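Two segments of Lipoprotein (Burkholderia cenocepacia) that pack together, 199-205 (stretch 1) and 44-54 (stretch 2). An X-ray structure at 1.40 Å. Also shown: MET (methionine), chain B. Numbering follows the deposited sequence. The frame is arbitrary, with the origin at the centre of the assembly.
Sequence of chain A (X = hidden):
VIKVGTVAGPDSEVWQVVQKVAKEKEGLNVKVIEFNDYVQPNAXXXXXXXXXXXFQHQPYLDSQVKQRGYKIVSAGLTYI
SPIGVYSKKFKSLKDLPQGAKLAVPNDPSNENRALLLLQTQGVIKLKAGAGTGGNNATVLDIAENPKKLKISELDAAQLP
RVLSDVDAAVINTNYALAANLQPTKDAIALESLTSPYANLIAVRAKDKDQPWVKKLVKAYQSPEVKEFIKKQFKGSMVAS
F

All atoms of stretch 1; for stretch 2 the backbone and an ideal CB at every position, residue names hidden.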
# COMPACT_ATOMS: atom_id res chain seq x y z
N ASN A 199 6.62 -0.04 2.79
CA ASN A 199 5.80 0.81 3.63
C ASN A 199 6.66 1.40 4.76
O ASN A 199 7.79 0.95 4.99
CB ASN A 199 4.61 0.03 4.19
CG ASN A 199 3.50 -0.18 3.18
OD1 ASN A 199 2.34 -0.23 3.55
ND2 ASN A 199 3.85 -0.33 1.89
N LEU A 200 6.12 2.39 5.47
CA LEU A 200 6.95 3.15 6.40
C LEU A 200 6.12 3.72 7.54
O LEU A 200 4.89 3.84 7.49
CB LEU A 200 7.68 4.26 5.63
CG LEU A 200 6.83 5.28 4.86
CD1 LEU A 200 6.34 6.44 5.72
CD2 LEU A 200 7.55 5.85 3.67
N ILE A 201 6.82 4.08 8.61
CA ILE A 201 6.23 4.87 9.68
C ILE A 201 6.55 6.34 9.42
O ILE A 201 7.70 6.69 9.20
CB ILE A 201 6.78 4.46 11.06
CG1 ILE A 201 6.36 3.02 11.37
CG2 ILE A 201 6.28 5.42 12.15
CD1 ILE A 201 7.05 2.44 12.59
N ALA A 202 5.51 7.18 9.42
CA ALA A 202 5.68 8.61 9.18
C ALA A 202 5.43 9.40 10.45
O ALA A 202 4.57 9.04 11.26
CB ALA A 202 4.73 9.09 8.09
N VAL A 203 6.20 10.47 10.62
CA VAL A 203 6.02 11.40 11.73
C VAL A 203 6.15 12.83 11.22
O VAL A 203 6.63 13.06 10.11
CB VAL A 203 7.06 11.18 12.85
CG1 VAL A 203 6.93 9.79 13.43
CG2 VAL A 203 8.48 11.45 12.35
N ARG A 204 5.72 13.79 12.02
CA ARG A 204 5.95 15.18 11.65
C ARG A 204 7.45 15.46 11.63
O ARG A 204 8.18 14.97 12.49
CB ARG A 204 5.24 16.14 12.61
CG ARG A 204 3.74 16.12 12.45
CD ARG A 204 3.07 17.12 13.41
NE ARG A 204 3.34 16.79 14.81
CZ ARG A 204 2.63 15.91 15.51
NH1 ARG A 204 1.61 15.29 14.95
NH2 ARG A 204 2.95 15.64 16.77
N ALA A 205 7.89 16.25 10.65
CA ALA A 205 9.29 16.62 10.51
C ALA A 205 9.87 17.16 11.81
O ALA A 205 10.99 16.81 12.20
CB ALA A 205 9.46 17.66 9.41
N UNK A 44 -4.34 13.83 9.42
CA UNK A 44 -4.52 13.68 10.86
C UNK A 44 -3.18 13.81 11.58
O UNK A 44 -3.11 14.34 12.69
CB UNK A 44 -5.17 12.33 11.18
N UNK A 45 -2.11 13.33 10.96
CA UNK A 45 -0.77 13.52 11.48
C UNK A 45 -0.32 14.99 11.40
O UNK A 45 0.24 15.55 12.34
CB UNK A 45 0.21 12.63 10.71
N UNK A 46 -0.58 15.61 10.26
CA UNK A 46 -0.22 17.00 10.04
C UNK A 46 -0.91 17.92 11.05
O UNK A 46 -0.34 18.92 11.50
CB UNK A 46 -0.58 17.42 8.61
N UNK A 47 -2.15 17.57 11.42
CA UNK A 47 -2.96 18.44 12.28
C UNK A 47 -2.68 18.25 13.76
O UNK A 47 -3.13 19.04 14.58
CB UNK A 47 -4.45 18.19 12.02
N UNK A 48 -1.95 17.19 14.12
CA UNK A 48 -1.60 16.97 15.51
C UNK A 48 -2.46 15.89 16.14
O UNK A 48 -2.17 15.43 17.25
CB UNK A 48 -1.73 18.27 16.30
N UNK A 49 -3.50 15.46 15.44
CA UNK A 49 -4.41 14.45 15.97
C UNK A 49 -3.72 13.11 16.17
O UNK A 49 -4.09 12.34 17.05
CB UNK A 49 -5.61 14.28 15.04
N UNK A 50 -2.72 12.84 15.33
CA UNK A 50 -1.87 11.66 15.50
C UNK A 50 -0.45 12.11 15.78
O UNK A 50 -0.04 13.21 15.40
CB UNK A 50 -1.92 10.76 14.26
N UNK A 51 0.32 11.22 16.40
CA UNK A 51 1.76 11.39 16.51
C UNK A 51 2.57 10.68 15.42
O UNK A 51 3.70 11.07 15.12
CB UNK A 51 2.22 10.89 17.88
N UNK A 52 2.01 9.62 14.84
CA UNK A 52 2.66 8.91 13.76
C UNK A 52 1.60 8.20 12.96
O UNK A 52 0.47 8.02 13.42
CB UNK A 52 3.71 7.93 14.28
N UNK A 53 1.95 7.78 11.75
CA UNK A 53 1.09 6.84 11.04
C UNK A 53 1.91 5.75 10.39
O UNK A 53 3.12 5.87 10.26
CB UNK A 53 0.25 7.56 9.99
N UNK A 54 1.23 4.68 9.99
CA UNK A 54 1.90 3.49 9.47
C UNK A 54 0.96 2.81 8.51
O UNK A 54 0.22 1.89 8.88
CB UNK A 54 2.32 2.54 10.59
N MET B . -0.02 -1.06 2.27
CA MET B . -0.23 -0.46 0.95
C MET B . 0.66 -1.11 -0.08
O MET B . 1.82 -1.38 0.21
CB MET B . 0.04 1.04 1.03
CG MET B . -0.20 1.79 -0.30
SD MET B . 0.19 3.55 -0.17
CE MET B . -1.09 4.12 0.95
OXT MET B . 0.23 -1.39 -1.21

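The strand that ends at 204 runs antiparallel to the strand at 52-54, at 166°, while Arg204 reaches across toward the end of the helix and the loop that follows it.

Position 44 is helical, and its ideal CB has nothing of stretch 1 within 5.5 Å, so many residues would suit; it is Ala44.

At position 45 the CA-to-CB bond points sideways, and the ideal CB lies 5.2 Å from Arg204 NH1. Between this helix and the backbone of 202-203 there is room for a chain long enough to reach Ala202, so a leucine, methionine or isoleucine would fit. The residue is Leu45; its CD2 comes 4.1 Å from Ala202 CB and 3.8 Å from Val203 CA. Its carbonyl serves as well, since Arg204 NH1 donates to Leu45 O at 3.0 Å.

Positions 46 and 47 point away, and polar residues are natural there: they are Asp46 and Ser47.

Position 48 leaves the helix with phi 103°. A CB would be jammed against the carbonyl O of the preceding residue, which by itself calls for glycine, and the residue is Gly48.

Position 49 points away and restricts little; it is Asp49.

Position 50 points sideways, with no stretch 1 atom near its CB, so the visible atoms do not choose a side chain. It is Leu50, whose contribution comes from the backbone: Arg204 NH1 donates to Leu50 O at 2.7 Å.

At position 51 CA-to-CB points away, yet the ideal CB is 4.9 Å from Arg204 NH2. That positive charge favours an acid, though a neutral acceptor could also serve. Asp51 forms a long salt bridge, Asp51 OD1 to Arg204 NH2 at 3.8 Å; water 1, to one side of the pair, donates to Asp51 OD1 and accepts a weak hydrogen bond from Arg204 NH2. Water 2 links Asp51 O to Arg204 N.

Position 52 shares a sheet face with Ile201 and Val203. Its ideal CB is already 3.3 Å from Ala202 O and 3.8 Å from Val203 CG1, so a small residue suits. Ala52 CB packs 3.9 Å from Val203 CG1.

Position 53 pairs with 202 on the other face, where Ala202 offers only a methyl, leaving room for a medium-sized side chain, polar or apolar. Two hydrogen bonds fix the register: N of 53 to Ala202 O and Ala202 N to O of 53, both 2.9 Å. The residue is Asn53; water 3 donates to both Asn53 OD1 and Leu200 O.

Position 54 returns to the face of Ile201, its ideal CB 4.1 Å from Ile201 CG1; serine, alanine or threonine would be reasonable. Ser54 OG lies 4.0 Å from Ile201 CG1, and water 4 connects it to Leu200 O.

Stretch 2 (44-54) ALDSGDLDANS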
# COMPACT_ATOMS: atom_id res chain seq x y z
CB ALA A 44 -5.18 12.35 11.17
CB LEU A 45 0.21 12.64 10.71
CG LEU A 45 1.69 12.78 11.08
CD1 LEU A 45 1.93 12.54 12.57
CD2 LEU A 45 2.53 11.82 10.22
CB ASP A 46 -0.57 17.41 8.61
CG ASP A 46 -0.15 18.82 8.29
OD1 ASP A 46 1.07 19.06 8.15
OD2 ASP A 46 -1.05 19.69 8.17
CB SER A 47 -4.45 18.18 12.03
OG SER A 47 -4.83 16.91 12.55
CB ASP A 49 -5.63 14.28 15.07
CG ASP A 49 -6.57 15.48 15.12
OD1 ASP A 49 -6.58 16.18 16.15
OD2 ASP A 49 -7.31 15.71 14.14
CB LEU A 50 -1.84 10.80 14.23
CG LEU A 50 -3.16 10.23 13.69
CD1 LEU A 50 -2.95 9.65 12.30
CD2 LEU A 50 -3.73 9.19 14.66
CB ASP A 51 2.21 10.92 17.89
CG ASP A 51 1.49 11.67 18.98
OD1 ASP A 51 1.70 12.90 19.06
OD2 ASP A 51 0.70 11.06 19.73
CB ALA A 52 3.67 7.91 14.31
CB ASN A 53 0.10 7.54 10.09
CG ASN A 53 0.77 8.25 8.94
OD1 ASN A 53 1.70 7.72 8.32
ND2 ASN A 53 0.28 9.43 8.60
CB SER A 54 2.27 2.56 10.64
OG SER A 54 2.95 1.39 10.22
O HOH W 1 0.37 15.17 18.25
O HOH W 2 4.85 13.55 14.72
O HOH W 3 2.74 5.60 6.98
O HOH W 4 3.76 1.20 7.71
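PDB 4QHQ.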